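Local coordinates for protein Csc2 (Thermofilum pendens, PDB 4TXD) that probably binds CRISPR RNA as the Cas7-family subunit of a type I-D CRISPR interference complex, and carries a bound zinc ion, at residues V56-A61 and R279-G284; G238-G243 and K305-V310; N183-G188 and K357-V362. One frame throughout, in Å; residues are numbered along the deposited sequence. Where two conformers were deposited one is given.

Contact 1: V56-A61 and R279-G284; sequences VFLVRA and RVEILG
Val56 faces two residues at once, Leu283 and Gly284, in a classic beta bulge that breaks an otherwise even antiparallel pairing. Val56 O accepts from Leu283 N at 2.9 Å and, weakly, from Gly284 N at 3.4 Å, while Val56 N gives a nearly straight bond to Gly284 O. Beyond the bulge the pairing is regular: Leu58 with Glu281 and Arg60 with Arg279 are hydrogen-bonded pairs, Leu58 N lying 2.9 Å from Glu281 O. The two segments belong to strands 52-61 and 277-288, neighbours in the antiparallel sheet of what is probably the RRM-like core of this Cas7-family protein. Phe57, Val59, Val280 and Ile282 share one face of it. With CG between the backbone N and carbonyl carbon (chi1 59°), Phe57 turns the far end of its ring away from strand 277-288, and Phe57 CD2 meets Val280 CG1 obliquely at 4.0 Å; Phe57 CB lies 4.1 Å from Ile282 CD1. On the other face Leu283 CD1 rests 3.7 Å from CG of Leu58. An alanine here is likely to open a gap between Leu283 and Leu314 of helix 307-321, both of which the leucine touches. Val59 packs on Phe241 of strand 240-247, on the opposite face from Leu58.

Contact 2: G238-G243 and K305-V310; sequences GTVFIG and KGYEEV
Val240 meets the first turn of helix 307-321 with both of its methyl groups, and its torsion decides which partner each one finds. Val240 CG2 lies anti to the backbone N and comes to the edge of the Tyr307 ring, in its plane, 3.9 Å from Tyr307 CD1. Val240 CG1 sits between the backbone N and the carbonyl carbon (chi1 64°), where it approaches Tyr307 CA at 4.0 Å and Val310 CG2 at 4.2 Å. The valine and tyrosine side chains cross at about a right angle. Two residues on, Ile242 reaches out through an extended chain (chi2 171°) and sets CD1 3.9 Å from Val310 CG1. The polar link between the segments is a water: it donates to Gly238 O at 2.9 Å and accepts, weakly, from Tyr307 N. Gly238 O also accepts from Arg60 NE, so two donors grip it. Arg60 further makes a cation-pi contact with the Tyr307 ring, whose hydroxyl is hydrogen-bonded to Glu281 OE1. Gly306 occupies the N-cap position, and its O receives Val310 N at 2.9 Å as the helix starts. The contact thus seats the beginning of helix 307-321 against strand 240-247, with Leu58 of strand 52-61 touching Val240, Ile242 and Tyr307, and Thr205, just after strand 197-204, packed against Val240, Ile242 and Val310.

Contact 3: N183-G188 and K357-V362; sequences NEKFGG and KMVKWV
The Phe186 ring meets helix 343-365 with its far end: Met358 CE lies at its edge, near the ring plane, 4.5 Å from CZ, and Val362 CG1 comes obliquely to CE1 at 4.0 Å. One face of the ring is covered from within its own loop by Asn183 CB, 3.6 Å above the plane and over the centre. The same residue forms an Asx turn, in which Asn183 OD1 accepts from Lys185 N at 2.8 Å, in the carbonyl plane, while the backbone O of Asn183 takes Phe186 N at 3.0 Å. The loop between strands 176-178 and 191-193 is a compact turn here, its side chains packed on the helix. CG of Phe186 lies anti to its carbonyl carbon (chi1 -67°), which directs the ring toward the helix, with Leu178 and Ile191 of the flanking strands also touching it. Met358 borders the metal-binding region, its side chain about 10 Å from the zinc ion held by Cys146, Asp165, Cys168 and Cys171. Val359 divides its methyl groups between two loop residues. CG2 approaches Asn183 ND2, already hydrogen-bonded to Leu135 O, and the aliphatic stem of Lys185 crosses Val359 at about a right angle, with Lys185 CD 3.8 Å from Val359 CG1.

In the fold
Contacts 1 and 2 have centres about 9 Å apart. Both draw on one antiparallel sheet, in which strand 52-61 runs between 240-247 and 277-288, and helix 307-321 covers residues of all three. Contact 3 lies on the other side of the chain's centre, its centre about 38 Å from that of contact 1 and about 45 Å from that of contact 2, where the C-terminal helix 343-365 packs near the zinc. The segments run 56-61, 183-188, 238-243, 279-284, 305-310 and 357-362, so contact 1 crosses both others, while contact 2 falls between the segments of contact 3. The sheet end and the loop-helix contact near the zinc site are thus built from alternating parts of one chain.

Contact 1: V56-A61 and R279-G284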
loop_
_atom_site.group_PDB
_atom_site.type_symbol
_atom_site.label_atom_id
_atom_site.label_comp_id
_atom_site.label_asym_id
_atom_site.label_seq_id
_atom_site.Cartn_x
_atom_site.Cartn_y
_atom_site.Cartn_z
ATOM N N VAL A 56 0.757 -3.389 -11.277
ATOM C CA VAL A 56 0.357 -2.182 -12.007
ATOM C C VAL A 56 -1.136 -2.018 -11.862
ATOM O O VAL A 56 -1.895 -2.992 -11.980
ATOM C CB VAL A 56 0.755 -2.246 -13.500
ATOM C CG1 VAL A 56 0.165 -1.065 -14.288
ATOM C CG2 VAL A 56 2.264 -2.255 -13.640
ATOM N N PHE A 57 -1.562 -0.789 -11.591
ATOM C CA PHE A 57 -2.941 -0.521 -11.285
ATOM C C PHE A 57 -3.385 0.846 -11.796
ATOM O O PHE A 57 -2.563 1.686 -12.178
ATOM C CB PHE A 57 -3.188 -0.638 -9.764
ATOM C CG PHE A 57 -2.347 0.304 -8.918
ATOM C CD1 PHE A 57 -1.046 -0.033 -8.543
ATOM C CD2 PHE A 57 -2.878 1.506 -8.466
ATOM C CE1 PHE A 57 -0.277 0.842 -7.751
ATOM C CE2 PHE A 57 -2.121 2.386 -7.674
ATOM C CZ PHE A 57 -0.818 2.045 -7.315
ATOM N N LEU A 58 -4.686 1.053 -11.804
ATOM C CA LEU A 58 -5.285 2.310 -12.170
ATOM C C LEU A 58 -6.003 2.922 -10.994
ATOM O O LEU A 58 -6.629 2.246 -10.253
ATOM C CB LEU A 58 -6.297 2.120 -13.293
ATOM C CG LEU A 58 -5.802 1.642 -14.636
ATOM C CD1 LEU A 58 -6.926 1.537 -15.643
ATOM C CD2 LEU A 58 -4.663 2.488 -15.138
ATOM N N VAL A 59 -5.911 4.229 -10.868
ATOM C CA VAL A 59 -6.703 4.980 -9.919
ATOM C C VAL A 59 -7.585 5.968 -10.680
ATOM O O VAL A 59 -7.079 6.824 -11.408
ATOM C CB VAL A 59 -5.821 5.759 -8.921
ATOM C CG1 VAL A 59 -6.698 6.471 -7.886
ATOM C CG2 VAL A 59 -4.823 4.815 -8.252
ATOM N N ARG A 60 -8.897 5.852 -10.535
ATOM C CA ARG A 60 -9.777 6.785 -11.223
ATOM C C ARG A 60 -10.582 7.649 -10.259
ATOM O O ARG A 60 -11.232 7.160 -9.331
ATOM C CB ARG A 60 -10.721 6.041 -12.172
ATOM C CG ARG A 60 -11.380 6.978 -13.169
ATOM C CD ARG A 60 -12.311 6.265 -14.105
ATOM N NE ARG A 60 -12.642 7.131 -15.232
ATOM C CZ ARG A 60 -13.597 6.866 -16.112
ATOM N NH1 ARG A 60 -14.315 5.763 -15.978
ATOM N NH2 ARG A 60 -13.833 7.699 -17.120
ATOM N N ALA A 61 -10.531 8.953 -10.499
ATOM C CA ALA A 61 -11.299 9.922 -9.739
ATOM C C ALA A 61 -12.809 9.808 -10.023
ATOM O O ALA A 61 -13.250 10.049 -11.148
ATOM C CB ALA A 61 -10.806 11.330 -10.066
ATOM N N ARG A 279 -11.853 4.969 -7.598
ATOM C CA ARG A 279 -11.972 3.551 -7.868
ATOM C C ARG A 279 -10.618 3.058 -8.359
ATOM O O ARG A 279 -10.013 3.626 -9.277
ATOM C CB ARG A 279 -13.072 3.253 -8.895
ATOM C CG ARG A 279 -13.223 1.765 -9.163
ATOM C CD ARG A 279 -14.402 1.436 -10.072
ATOM N NE ARG A 279 -14.467 -0.002 -10.332
ATOM C CZ ARG A 279 -14.106 -0.579 -11.476
ATOM N NH1 ARG A 279 -13.675 0.160 -12.490
ATOM N NH2 ARG A 279 -14.191 -1.897 -11.611
ATOM N N VAL A 280 -10.127 2.008 -7.718
ATOM C CA VAL A 280 -8.833 1.452 -8.050
ATOM C C VAL A 280 -9.029 0.108 -8.696
ATOM O O VAL A 280 -9.849 -0.686 -8.235
ATOM C CB VAL A 280 -7.933 1.294 -6.790
ATOM C CG1 VAL A 280 -6.598 0.659 -7.160
ATOM C CG2 VAL A 280 -7.732 2.656 -6.090
ATOM N N GLU A 281 -8.296 -0.156 -9.766
ATOM C CA GLU A 281 -8.330 -1.468 -10.406
ATOM C C GLU A 281 -6.934 -2.035 -10.572
ATOM O O GLU A 281 -6.060 -1.375 -11.133
ATOM C CB GLU A 281 -8.987 -1.392 -11.780
ATOM C CG GLU A 281 -10.317 -0.703 -11.815
ATOM C CD GLU A 281 -10.703 -0.368 -13.237
ATOM O OE1 GLU A 281 -10.442 0.776 -13.675
ATOM O OE2 GLU A 281 -11.239 -1.266 -13.919
ATOM N N ILE A 282 -6.726 -3.263 -10.099
ATOM C CA ILE A 282 -5.463 -3.961 -10.350
ATOM C C ILE A 282 -5.512 -4.513 -11.775
ATOM O O ILE A 282 -6.482 -5.180 -12.144
ATOM C CB ILE A 282 -5.216 -5.128 -9.351
ATOM C CG1 ILE A 282 -5.493 -4.689 -7.908
ATOM C CG2 ILE A 282 -3.815 -5.713 -9.536
ATOM C CD1 ILE A 282 -4.520 -3.649 -7.379
ATOM N N LEU A 283 -4.489 -4.257 -12.562
ATOM C CA LEU A 283 -4.439 -4.745 -13.914
ATOM C C LEU A 283 -3.538 -5.944 -14.128
ATOM O O LEU A 283 -3.767 -6.733 -14.996
ATOM C CB LEU A 283 -4.025 -3.658 -14.874
ATOM C CG LEU A 283 -4.937 -2.451 -14.946
ATOM C CD1 LEU A 283 -4.474 -1.545 -16.042
ATOM C CD2 LEU A 283 -6.361 -2.855 -15.166
ATOM N N GLY A 284 -2.493 -6.056 -13.347
ATOM C CA GLY A 284 -1.541 -7.122 -13.603
ATOM C C GLY A 284 -0.396 -7.200 -12.624
ATOM O O GLY A 284 -0.047 -6.207 -11.973
#

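Contact 2: G238-G243 and K305-V310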
loop_
_atom_site.group_PDB
_atom_site.type_symbol
_atom_site.label_atom_id
_atom_site.label_comp_id
_atom_site.label_asym_id
_atom_site.label_seq_id
_atom_site.Cartn_x
_atom_site.Cartn_y
_atom_site.Cartn_z
ATOM N N GLY A 238 -13.196 11.544 -13.428
ATOM C CA GLY A 238 -12.845 10.736 -14.586
ATOM C C GLY A 238 -11.358 10.658 -14.902
ATOM O O GLY A 238 -10.940 9.796 -15.661
ATOM N N THR A 239 -10.559 11.564 -14.341
ATOM C CA THR A 239 -9.112 11.519 -14.533
ATOM C C THR A 239 -8.584 10.167 -14.094
ATOM O O THR A 239 -8.925 9.689 -13.011
ATOM C CB THR A 239 -8.393 12.627 -13.719
ATOM O OG1 THR A 239 -8.843 13.917 -14.158
ATOM C CG2 THR A 239 -6.882 12.525 -13.861
ATOM N N VAL A 240 -7.742 9.554 -14.910
ATOM C CA VAL A 240 -7.143 8.291 -14.488
ATOM C C VAL A 240 -5.637 8.452 -14.216
ATOM O O VAL A 240 -4.933 9.151 -14.946
ATOM C CB VAL A 240 -7.393 7.169 -15.538
ATOM C CG1 VAL A 240 -6.708 7.494 -16.880
ATOM C CG2 VAL A 240 -6.909 5.826 -14.998
ATOM N N PHE A 241 -5.169 7.817 -13.140
ATOM C CA PHE A 241 -3.752 7.764 -12.776
ATOM C C PHE A 241 -3.205 6.360 -12.964
ATOM O O PHE A 241 -3.848 5.388 -12.566
ATOM C CB PHE A 241 -3.528 8.140 -11.309
ATOM C CG PHE A 241 -3.952 9.543 -10.942
ATOM C CD1 PHE A 241 -5.302 9.875 -10.829
ATOM C CD2 PHE A 241 -2.988 10.500 -10.628
ATOM C CE1 PHE A 241 -5.686 11.151 -10.462
ATOM C CE2 PHE A 241 -3.345 11.773 -10.250
ATOM C CZ PHE A 241 -4.707 12.110 -10.165
ATOM N N ILE A 242 -2.008 6.253 -13.477
ATOM C CA ILE A 242 -1.363 4.977 -13.595
ATOM C C ILE A 242 -0.389 4.757 -12.450
ATOM O O ILE A 242 0.459 5.555 -12.225
ATOM C CB ILE A 242 -0.622 4.827 -14.916
ATOM C CG1 ILE A 242 -1.587 4.954 -16.074
ATOM C CG2 ILE A 242 0.086 3.503 -14.971
ATOM C CD1 ILE A 242 -0.931 5.028 -17.400
ATOM N N GLY A 243 -0.563 3.653 -11.750
ATOM C CA GLY A 243 0.238 3.357 -10.575
ATOM C C GLY A 243 1.018 2.065 -10.701
ATOM O O GLY A 243 0.665 1.181 -11.485
ATOM N N LYS A 305 -4.277 10.658 -23.177
ATOM C CA LYS A 305 -5.353 9.718 -23.374
ATOM C C LYS A 305 -6.272 9.539 -22.183
ATOM O O LYS A 305 -5.861 9.665 -21.083
ATOM C CB LYS A 305 -4.820 8.366 -23.797
ATOM C CG LYS A 305 -3.883 8.373 -24.973
ATOM C CD LYS A 305 -4.369 9.268 -26.074
ATOM C CE LYS A 305 -3.424 9.261 -27.259
ATOM N NZ LYS A 305 -3.866 10.140 -28.354
ATOM N N GLY A 306 -7.525 9.228 -22.461
ATOM C CA GLY A 306 -8.532 9.053 -21.444
ATOM C C GLY A 306 -8.690 7.643 -20.921
ATOM O O GLY A 306 -8.061 6.763 -21.391
ATOM N N TYR A 307 -9.547 7.473 -19.931
ATOM C CA TYR A 307 -9.660 6.234 -19.189
ATOM C C TYR A 307 -9.729 4.949 -20.017
ATOM O O TYR A 307 -8.962 4.068 -19.830
ATOM C CB TYR A 307 -10.803 6.287 -18.180
ATOM C CG TYR A 307 -11.086 4.977 -17.499
ATOM C CD1 TYR A 307 -10.275 4.506 -16.493
ATOM C CD2 TYR A 307 -12.164 4.211 -17.864
ATOM C CE1 TYR A 307 -10.527 3.307 -15.875
ATOM C CE2 TYR A 307 -12.433 3.024 -17.252
ATOM C CZ TYR A 307 -11.608 2.561 -16.265
ATOM O OH TYR A 307 -11.868 1.394 -15.655
ATOM N N GLU A 308 -10.686 4.865 -20.919
ATOM C CA GLU A 308 -10.881 3.650 -21.682
ATOM C C GLU A 308 -9.724 3.360 -22.597
ATOM O O GLU A 308 -9.330 2.248 -22.713
ATOM C CB GLU A 308 -12.200 3.666 -22.434
ATOM C CG GLU A 308 -13.408 3.797 -21.546
ATOM C CD GLU A 308 -13.748 2.523 -20.807
ATOM O OE1 GLU A 308 -13.198 1.485 -21.146
ATOM O OE2 GLU A 308 -14.558 2.576 -19.888
ATOM N N GLU A 309 -9.173 4.370 -23.230
ATOM C CA GLU A 309 -8.049 4.171 -24.105
ATOM C C GLU A 309 -6.818 3.734 -23.317
ATOM O O GLU A 309 -6.089 2.869 -23.705
ATOM C CB GLU A 309 -7.764 5.407 -24.921
ATOM C CG GLU A 309 -6.690 5.206 -25.939
ATOM C CD GLU A 309 -6.576 6.337 -26.937
ATOM O OE1 GLU A 309 -7.382 7.241 -26.913
ATOM O OE2 GLU A 309 -5.655 6.320 -27.719
ATOM N N VAL A 310 -6.606 4.373 -22.190
ATOM C CA VAL A 310 -5.494 4.026 -21.339
ATOM C C VAL A 310 -5.580 2.574 -20.900
ATOM O O VAL A 310 -4.639 1.878 -20.974
ATOM C CB VAL A 310 -5.421 4.958 -20.123
ATOM C CG1 VAL A 310 -4.447 4.450 -19.088
ATOM C CG2 VAL A 310 -5.025 6.334 -20.555
HETATM O O HOH W 1 -9.868 9.508 -18.338
#

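Contact 3: N183-G188 and K357-V362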
loop_
_atom_site.group_PDB
_atom_site.type_symbol
_atom_site.label_atom_id
_atom_site.label_comp_id
_atom_site.label_asym_id
_atom_site.label_seq_id
_atom_site.Cartn_x
_atom_site.Cartn_y
_atom_site.Cartn_z
ATOM N N ASN A 183 7.878 -2.221 22.704
ATOM C CA ASN A 183 8.299 -3.541 23.110
ATOM C C ASN A 183 9.309 -3.405 24.248
ATOM O O ASN A 183 10.287 -2.661 24.137
ATOM C CB ASN A 183 8.889 -4.308 21.915
ATOM C CG ASN A 183 9.135 -5.767 22.222
ATOM O OD1 ASN A 183 9.854 -6.095 23.163
ATOM N ND2 ASN A 183 8.522 -6.661 21.437
ATOM N N GLU A 184 9.059 -4.118 25.343
ATOM C CA GLU A 184 9.875 -4.005 26.550
ATOM C C GLU A 184 11.292 -4.535 26.341
ATOM O O GLU A 184 12.187 -4.228 27.128
ATOM C CB GLU A 184 9.208 -4.747 27.722
ATOM C CG GLU A 184 9.110 -6.251 27.504
ATOM C CD GLU A 184 8.402 -6.974 28.637
ATOM O OE1 GLU A 184 7.823 -6.301 29.515
ATOM O OE2 GLU A 184 8.429 -8.223 28.647
ATOM N N LYS A 185 11.494 -5.327 25.289
ATOM C CA LYS A 185 12.826 -5.820 24.950
ATOM C C LYS A 185 13.681 -4.794 24.190
ATOM O O LYS A 185 14.853 -5.063 23.897
ATOM C CB LYS A 185 12.729 -7.098 24.121
ATOM C CG LYS A 185 11.965 -8.252 24.791
ATOM C CD LYS A 185 11.771 -9.389 23.795
ATOM C CE LYS A 185 10.967 -10.539 24.379
ATOM N NZ LYS A 185 11.719 -11.269 25.435
ATOM N N PHE A 186 13.117 -3.626 23.876
ATOM C CA PHE A 186 13.828 -2.646 23.043
ATOM C C PHE A 186 14.448 -1.508 23.856
ATOM O O PHE A 186 14.647 -0.411 23.344
ATOM C CB PHE A 186 12.897 -2.055 21.969
ATOM C CG PHE A 186 12.451 -3.055 20.917
ATOM C CD1 PHE A 186 12.943 -4.347 20.905
ATOM C CD2 PHE A 186 11.530 -2.690 19.948
ATOM C CE1 PHE A 186 12.537 -5.257 19.948
ATOM C CE2 PHE A 186 11.110 -3.594 18.995
ATOM C CZ PHE A 186 11.613 -4.882 18.991
ATOM N N GLY A 187 14.739 -1.756 25.128
ATOM C CA GLY A 187 15.404 -0.744 25.941
ATOM C C GLY A 187 16.737 -0.343 25.327
ATOM O O GLY A 187 17.548 -1.201 24.980
ATOM N N GLY A 188 16.946 0.959 25.163
ATOM C CA GLY A 188 18.160 1.464 24.546
ATOM C C GLY A 188 18.270 1.183 23.053
ATOM O O GLY A 188 19.351 1.291 22.485
ATOM N N LYS A 357 10.065 -13.298 14.345
ATOM C CA LYS A 357 11.330 -13.309 13.667
ATOM C C LYS A 357 12.082 -11.986 13.840
ATOM O O LYS A 357 13.271 -11.971 13.949
ATOM C CB LYS A 357 11.170 -13.673 12.211
ATOM C CG LYS A 357 11.189 -15.161 11.912
ATOM C CD LYS A 357 10.099 -15.904 12.620
ATOM C CE LYS A 357 10.074 -17.380 12.279
ATOM N NZ LYS A 357 8.901 -17.996 12.895
ATOM N N MET A 358 11.355 -10.895 13.879
ATOM C CA MET A 358 11.965 -9.608 14.068
ATOM C C MET A 358 12.581 -9.510 15.449
ATOM O O MET A 358 13.683 -9.129 15.602
ATOM C CB MET A 358 10.961 -8.493 13.889
ATOM C CG MET A 358 11.438 -7.136 14.353
ATOM S SD MET A 358 10.215 -5.856 14.151
ATOM C CE MET A 358 9.147 -6.176 15.495
ATOM N N VAL A 359 11.798 -9.843 16.441
ATOM C CA VAL A 359 12.258 -9.842 17.815
ATOM C C VAL A 359 13.472 -10.757 18.012
ATOM O O VAL A 359 14.425 -10.383 18.607
ATOM C CB VAL A 359 11.111 -10.200 18.764
ATOM C CG1 VAL A 359 11.614 -10.444 20.156
ATOM C CG2 VAL A 359 10.066 -9.119 18.755
ATOM N N LYS A 360 13.413 -11.949 17.465
ATOM C CA LYS A 360 14.545 -12.846 17.502
ATOM C C LYS A 360 15.785 -12.244 16.844
ATOM O O LYS A 360 16.857 -12.357 17.353
ATOM C CB LYS A 360 14.218 -14.170 16.862
ATOM C CG LYS A 360 15.314 -15.196 16.988
ATOM C CD LYS A 360 15.028 -16.417 16.140
ATOM C CE LYS A 360 16.218 -17.342 15.987
ATOM N NZ LYS A 360 15.862 -18.698 16.466
ATOM N N TRP A 361 15.598 -11.600 15.709
ATOM C CA TRP A 361 16.709 -10.949 15.014
ATOM C C TRP A 361 17.359 -9.864 15.876
ATOM O O TRP A 361 18.597 -9.760 15.931
ATOM C CB TRP A 361 16.232 -10.346 13.688
ATOM C CG TRP A 361 17.310 -9.592 12.927
ATOM C CD1 TRP A 361 18.235 -10.119 12.072
ATOM C CD2 TRP A 361 17.537 -8.174 12.944
ATOM N NE1 TRP A 361 19.047 -9.114 11.566
ATOM C CE2 TRP A 361 18.630 -7.911 12.085
ATOM C CE3 TRP A 361 16.931 -7.101 13.618
ATOM C CZ2 TRP A 361 19.132 -6.617 11.877
ATOM C CZ3 TRP A 361 17.422 -5.810 13.402
ATOM C CH2 TRP A 361 18.509 -5.583 12.533
ATOM N N VAL A 362 16.526 -9.054 16.527
ATOM C CA VAL A 362 17.004 -7.983 17.389
ATOM C C VAL A 362 17.858 -8.574 18.512
ATOM O O VAL A 362 18.961 -8.086 18.794
ATOM C CB VAL A 362 15.822 -7.156 17.991
ATOM C CG1 VAL A 362 16.283 -6.314 19.189
ATOM C CG2 VAL A 362 15.185 -6.269 16.926
#